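Local coordinates for F5/8 type C domain protein (Bacteroides ovatus, PDB 4ZRX), which probably acts as an alpha-L-fucosidase, cleaving terminal fucose from glycans with a TIM-barrel domain that is accompanied by an F5/8 type C domain, at residues A[487-492]-A[560-565]; A[518-523]-A[530-535]. All blocks are in the same frame, centred on the assembly; numbering follows the deposited sequence.

Interaction 1: residues A[487-492]-A[560-565]; sequences PLTIDL and FIKLEA. With EDO (1,2-ethanediol), chain E.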
loop_
_atom_site.group_PDB
_atom_site.type_symbol
_atom_site.label_atom_id
_atom_site.label_comp_id
_atom_site.label_asym_id
_atom_site.label_seq_id
_atom_site.Cartn_x
_atom_site.Cartn_y
_atom_site.Cartn_z
ATOM N N PRO A 487 -5.717 26.154 -32.119
ATOM C CA PRO A 487 -5.672 26.593 -30.733
ATOM C C PRO A 487 -6.727 25.867 -29.895
ATOM O O PRO A 487 -7.867 25.611 -30.349
ATOM C CB PRO A 487 -5.984 28.113 -30.817
ATOM C CG PRO A 487 -6.570 28.349 -32.226
ATOM C CD PRO A 487 -6.050 27.230 -33.078
ATOM N N LEU A 488 -6.328 25.479 -28.685
ATOM C CA LEU A 488 -7.246 24.820 -27.784
ATOM C C LEU A 488 -8.563 25.594 -27.731
ATOM O O LEU A 488 -8.561 26.752 -27.345
ATOM C CB LEU A 488 -6.628 24.740 -26.390
ATOM C CG LEU A 488 -7.513 24.014 -25.393
ATOM C CD1 LEU A 488 -7.820 22.528 -25.777
ATOM C CD2 LEU A 488 -6.754 24.070 -24.083
ATOM N N THR A 489 -9.654 24.951 -28.148
ATOM C CA THR A 489 -10.977 25.536 -28.150
ATOM C C THR A 489 -11.946 24.601 -27.439
ATOM O O THR A 489 -11.991 23.382 -27.718
ATOM C CB THR A 489 -11.430 25.830 -29.639
ATOM O OG1 THR A 489 -10.419 26.569 -30.350
ATOM C CG2 THR A 489 -12.745 26.602 -29.693
ATOM N N ILE A 490 -12.717 25.164 -26.526
ATOM C CA ILE A 490 -13.486 24.390 -25.566
ATOM C C ILE A 490 -14.916 24.937 -25.462
ATOM O O ILE A 490 -15.122 26.124 -25.276
ATOM C CB ILE A 490 -12.845 24.436 -24.141
ATOM C CG1 ILE A 490 -11.427 23.849 -24.139
ATOM C CG2 ILE A 490 -13.743 23.718 -23.111
ATOM C CD1 ILE A 490 -10.581 24.275 -22.906
ATOM N N ASP A 491 -15.880 24.035 -25.590
ATOM C CA ASP A 491 -17.268 24.300 -25.308
ATOM C C ASP A 491 -17.470 23.954 -23.838
ATOM O O ASP A 491 -17.358 22.781 -23.460
ATOM C CB ASP A 491 -18.132 23.402 -26.233
ATOM C CG ASP A 491 -19.620 23.501 -25.961
ATOM O OD1 ASP A 491 -20.041 24.091 -24.947
ATOM O OD2 ASP A 491 -20.405 22.959 -26.775
ATOM N N LEU A 492 -17.786 24.939 -23.019
ATOM C CA LEU A 492 -17.942 24.690 -21.578
ATOM C C LEU A 492 -19.238 23.974 -21.186
ATOM O O LEU A 492 -19.376 23.567 -20.033
ATOM C CB LEU A 492 -17.832 26.006 -20.806
ATOM C CG LEU A 492 -16.495 26.753 -20.961
ATOM C CD1 LEU A 492 -16.595 28.134 -20.304
ATOM C CD2 LEU A 492 -15.345 25.970 -20.392
ATOM N N PHE A 560 -18.181 29.208 -25.203
ATOM C CA PHE A 560 -16.956 28.622 -25.733
ATOM C C PHE A 560 -15.794 29.498 -25.304
ATOM O O PHE A 560 -15.953 30.699 -25.167
ATOM C CB PHE A 560 -16.969 28.542 -27.273
ATOM C CG PHE A 560 -18.093 27.683 -27.848
ATOM C CD1 PHE A 560 -19.384 28.206 -27.993
ATOM C CD2 PHE A 560 -17.842 26.387 -28.311
ATOM C CE1 PHE A 560 -20.438 27.421 -28.544
ATOM C CE2 PHE A 560 -18.886 25.603 -28.880
ATOM C CZ PHE A 560 -20.182 26.128 -28.989
ATOM N N ILE A 561 -14.626 28.893 -25.082
ATOM C CA ILE A 561 -13.409 29.657 -24.826
ATOM C C ILE A 561 -12.351 29.146 -25.753
ATOM O O ILE A 561 -12.422 28.018 -26.217
ATOM C CB ILE A 561 -12.922 29.591 -23.359
ATOM C CG1 ILE A 561 -12.561 28.141 -22.947
ATOM C CG2 ILE A 561 -14.006 30.147 -22.444
ATOM C CD1 ILE A 561 -12.111 28.038 -21.467
ATOM N N LYS A 562 -11.353 29.967 -25.990
ATOM C CA LYS A 562 -10.249 29.639 -26.886
ATOM C C LYS A 562 -8.978 30.291 -26.380
ATOM O O LYS A 562 -8.975 31.482 -26.056
ATOM C CB LYS A 562 -10.547 30.111 -28.334
ATOM C CG LYS A 562 -9.379 29.959 -29.310
ATOM C CD LYS A 562 -9.763 30.246 -30.765
ATOM C CE LYS A 562 -10.079 31.702 -30.958
ATOM N NZ LYS A 562 -10.297 32.070 -32.376
ATOM N N LEU A 563 -7.890 29.531 -26.329
ATOM C CA LEU A 563 -6.577 30.074 -25.970
ATOM C C LEU A 563 -5.638 29.909 -27.144
ATOM O O LEU A 563 -5.386 28.768 -27.549
ATOM C CB LEU A 563 -5.992 29.375 -24.720
ATOM C CG LEU A 563 -4.682 29.967 -24.171
ATOM C CD1 LEU A 563 -4.909 31.306 -23.442
ATOM C CD2 LEU A 563 -3.934 28.999 -23.241
ATOM N N GLU A 564 -5.152 31.026 -27.696
ATOM C CA GLU A 564 -4.079 31.053 -28.689
ATOM C C GLU A 564 -2.795 31.359 -27.941
ATOM O O GLU A 564 -2.735 32.319 -27.199
ATOM C CB GLU A 564 -4.335 32.103 -29.789
ATOM C CG GLU A 564 -5.565 31.737 -30.655
ATOM C CD GLU A 564 -5.904 32.722 -31.808
ATOM O OE1 GLU A 564 -5.112 33.669 -32.039
ATOM O OE2 GLU A 564 -6.968 32.525 -32.474
ATOM N N ALA A 565 -1.765 30.538 -28.100
ATOM C CA ALA A 565 -0.536 30.772 -27.357
ATOM C C ALA A 565 0.728 30.321 -28.074
ATOM O O ALA A 565 0.712 29.348 -28.869
ATOM C CB ALA A 565 -0.637 30.121 -25.965
HETATM C C1 EDO E . -2.431 26.752 -27.818
HETATM O O1 EDO E . -3.846 26.539 -27.759
HETATM C C2 EDO E . -1.956 27.008 -29.245
HETATM O O2 EDO E . -2.574 28.199 -29.735
#
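Ile490 O is gripped twice from the opposing strand: Ile561 N donates a hydrogen bond at 2.8 Å, and Phe560 CA adds a CA-H...O contact at 3.1 Å. Ile561 O accepts from Ile490 N in return, so the two isoleucines form an antiparallel hydrogen-bonded pair. Their branched side chains suit the inner face of the sheet, where Ile490 CB lies 3.9 Å from Ile561 CG1, and Leu492 reaches across Ile561 at about a right angle. On the other face Thr489 OG1 donates to Pro487 O at 2.7 Å, from 38° above the carbonyl plane, while the methylenes of Lys562 run alongside it, CG 3.7 Å from Thr489 OG1. An alanine at Thr489 would probably leave Pro487 O without this donor and open a gap beside the lysine chain. Asp491 CB packs 3.5 Å from CE2 of the Phe560 ring; the polar end is held by Arg559 and Gly493 N. Leu563 N donates directly to Leu488 O, but the other direction is mediated by O1 of a 1,2-ethanediol, probably from the crystallisation liquor, accepting from Leu488 N at 2.9 Å and donating to Leu563 O at 2.7 Å. Aliphatic residues packed toward strand 580-584 and the loop before it, alternating with polar or aromatic ones on the outer face, are typical of a sheet in a beta sandwich, the fold of F5/8 type C domains.

Interaction 2: residues A[518-523]-A[530-535]; sequences YQFFVS and KEVPAS
Val522 and Lys530 satisfy each other's backbones: Val522 N donates to Lys530 O at 2.8 Å, and Lys530 N returns a bond to Val522 O at 3.0 Å. Two residues along each strand, past the non-hydrogen-bonded pair Phe521 and Glu531, Val532 N gives Phe520 O a nearly straight bond (2.9 Å, 178°), but the return bond, from Phe520 N to Val532 O, is replaced by a water. That water accepts from Phe520 N at 3.0 Å and donates to Val532 O at 2.6 Å and, over a longer distance, to Glu531 OE2. Farther along, a second water, in the plane of the Tyr518 ring at its edge, joins Tyr518 OH to Ser535 OG. The small methyl of Ala534, CB, lies 3.4 Å from Tyr518 OH. On the face that carries Phe520, Val522 and Val532, Val532 CG2 meets the edge of the Phe520 ring at CD2 (3.8 Å) and also touches Val522 CG1, and Phe501 stacks on Phe520. On the other face Phe521 lays CE2 against the CB of Glu531; the same ring also takes a cation-pi contact from Lys562. Direct bonds thus close the hairpin near its turn, whereas water carries the pairing farther on, which implies a mixed contact: apolar on its inner face, and polar and hydrated where the strands spread apart.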
loop_
_atom_site.group_PDB
_atom_site.type_symbol
_atom_site.label_atom_id
_atom_site.label_comp_id
_atom_site.label_asym_id
_atom_site.label_seq_id
_atom_site.Cartn_x
_atom_site.Cartn_y
_atom_site.Cartn_z
ATOM N N TYR A 518 -0.007 34.776 -24.882
ATOM C CA TYR A 518 -1.302 34.239 -25.184
ATOM C C TYR A 518 -2.320 35.312 -25.498
ATOM O O TYR A 518 -2.111 36.481 -25.174
ATOM C CB TYR A 518 -1.819 33.406 -24.000
ATOM C CG TYR A 518 -2.174 34.250 -22.832
ATOM C CD1 TYR A 518 -3.458 34.811 -22.704
ATOM C CD2 TYR A 518 -1.247 34.524 -21.853
ATOM C CE1 TYR A 518 -3.780 35.672 -21.632
ATOM C CE2 TYR A 518 -1.563 35.363 -20.786
ATOM C CZ TYR A 518 -2.828 35.922 -20.677
ATOM O OH TYR A 518 -3.123 36.737 -19.604
ATOM N N GLN A 519 -3.399 34.883 -26.154
ATOM C CA GLN A 519 -4.616 35.675 -26.295
ATOM C C GLN A 519 -5.763 34.740 -25.968
ATOM O O GLN A 519 -5.788 33.556 -26.415
ATOM C CB GLN A 519 -4.744 36.188 -27.721
ATOM C CG GLN A 519 -3.716 37.243 -28.074
ATOM C CD GLN A 519 -3.844 37.764 -29.497
ATOM O OE1 GLN A 519 -4.564 38.736 -29.768
ATOM N NE2 GLN A 519 -3.118 37.146 -30.411
ATOM N N PHE A 520 -6.656 35.213 -25.127
ATOM C CA PHE A 520 -7.774 34.422 -24.681
ATOM C C PHE A 520 -9.023 35.025 -25.304
ATOM O O PHE A 520 -9.151 36.270 -25.380
ATOM C CB PHE A 520 -7.862 34.479 -23.184
ATOM C CG PHE A 520 -8.905 33.585 -22.617
ATOM C CD1 PHE A 520 -8.658 32.207 -22.469
ATOM C CD2 PHE A 520 -10.112 34.096 -22.190
ATOM C CE1 PHE A 520 -9.630 31.381 -21.935
ATOM C CE2 PHE A 520 -11.103 33.280 -21.660
ATOM C CZ PHE A 520 -10.847 31.907 -21.480
ATOM N N PHE A 521 -9.901 34.156 -25.801
ATOM C CA PHE A 521 -11.091 34.575 -26.538
ATOM C C PHE A 521 -12.322 33.880 -25.994
ATOM O O PHE A 521 -12.248 32.738 -25.498
ATOM C CB PHE A 521 -10.980 34.227 -28.023
ATOM C CG PHE A 521 -9.804 34.811 -28.738
ATOM C CD1 PHE A 521 -8.573 34.177 -28.730
ATOM C CD2 PHE A 521 -9.936 35.977 -29.496
ATOM C CE1 PHE A 521 -7.485 34.693 -29.429
ATOM C CE2 PHE A 521 -8.847 36.509 -30.206
ATOM C CZ PHE A 521 -7.628 35.861 -30.186
ATOM N N VAL A 522 -13.479 34.534 -26.153
ATOM C CA VAL A 522 -14.740 33.928 -25.755
ATOM C C VAL A 522 -15.769 34.027 -26.899
ATOM O O VAL A 522 -15.650 34.889 -27.741
ATOM C CB VAL A 522 -15.292 34.543 -24.462
ATOM C CG1 VAL A 522 -14.381 34.208 -23.311
ATOM C CG2 VAL A 522 -15.469 36.088 -24.566
ATOM N N SER A 523 -16.732 33.112 -26.905
ATOM C CA SER A 523 -17.813 33.126 -27.897
ATOM C C SER A 523 -19.055 32.494 -27.313
ATOM O O SER A 523 -18.989 31.588 -26.447
ATOM C CB SER A 523 -17.383 32.330 -29.107
ATOM O OG SER A 523 -18.385 32.342 -30.100
ATOM N N LYS A 530 -14.477 37.046 -29.533
ATOM C CA LYS A 530 -14.041 38.297 -28.962
ATOM C C LYS A 530 -12.849 38.050 -28.049
ATOM O O LYS A 530 -12.878 37.111 -27.198
ATOM C CB LYS A 530 -15.151 38.941 -28.137
ATOM C CG LYS A 530 -14.750 40.367 -27.766
ATOM C CD LYS A 530 -15.867 41.211 -27.297
ATOM C CE LYS A 530 -15.371 42.653 -27.202
ATOM N NZ LYS A 530 -15.833 43.215 -25.914
ATOM N N GLU A 531 -11.815 38.871 -28.213
ATOM C CA GLU A 531 -10.672 38.810 -27.311
ATOM C C GLU A 531 -11.040 39.372 -25.933
ATOM O O GLU A 531 -11.755 40.378 -25.801
ATOM C CB GLU A 531 -9.469 39.530 -27.902
ATOM C CG GLU A 531 -8.178 39.233 -27.138
ATOM C CD GLU A 531 -6.966 39.978 -27.673
ATOM O OE1 GLU A 531 -7.072 40.586 -28.754
ATOM O OE2 GLU A 531 -5.900 39.970 -26.999
ATOM N N VAL A 532 -10.546 38.712 -24.888
ATOM C CA VAL A 532 -10.712 39.188 -23.531
ATOM C C VAL A 532 -9.420 39.909 -23.199
ATOM O O VAL A 532 -8.335 39.298 -23.305
ATOM C CB VAL A 532 -10.906 38.043 -22.541
ATOM C CG1 VAL A 532 -11.142 38.574 -21.116
ATOM C CG2 VAL A 532 -12.096 37.192 -22.956
ATOM N N PRO A 533 -9.515 41.199 -22.781
ATOM C CA PRO A 533 -8.277 41.902 -22.511
ATOM C C PRO A 533 -7.510 41.284 -21.352
ATOM O O PRO A 533 -8.108 40.927 -20.313
ATOM C CB PRO A 533 -8.746 43.319 -22.139
ATOM C CG PRO A 533 -9.965 43.493 -22.937
ATOM C CD PRO A 533 -10.656 42.151 -22.891
ATOM N N ALA A 534 -6.209 41.190 -21.529
ATOM C CA ALA A 534 -5.341 40.600 -20.504
ATOM C C ALA A 534 -3.913 41.005 -20.834
ATOM O O ALA A 534 -3.633 41.503 -21.933
ATOM C CB ALA A 534 -5.486 39.078 -20.519
ATOM N N SER A 535 -3.002 40.719 -19.899
ATOM C CA SER A 535 -1.605 41.094 -20.085
ATOM C C SER A 535 -1.016 40.370 -21.325
ATOM O O SER A 535 -0.118 40.894 -21.977
ATOM C CB SER A 535 -0.785 40.802 -18.827
ATOM O OG SER A 535 -0.387 39.433 -18.813
HETATM O O HOH W 1 -1.298 36.838 -17.676
HETATM O O HOH W 2 -6.271 38.051 -24.380
#

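Overall arrangement
Interactions 1 and 2 lie in the same five-stranded antiparallel sheet of the F5/8 type C domain, with centres about 10 Å apart. Strands 560-566 and 517-523 are neighbours, so the two contacts abut through Phe560 N to Ser523 O and Lys562 O to Phe521 N, both probable hydrogen bonds at 2.8 Å. Along the chain the hairpin of interaction 2 is nested inside the loop closed by interaction 1: strand 488-492 waits 68 residues for its partner, while 530-532 follows its own after a short turn. Strand 530-532 ends the sheet within this chain. Together they tie local and distant sequence into one sheet, well away from the chain's centre.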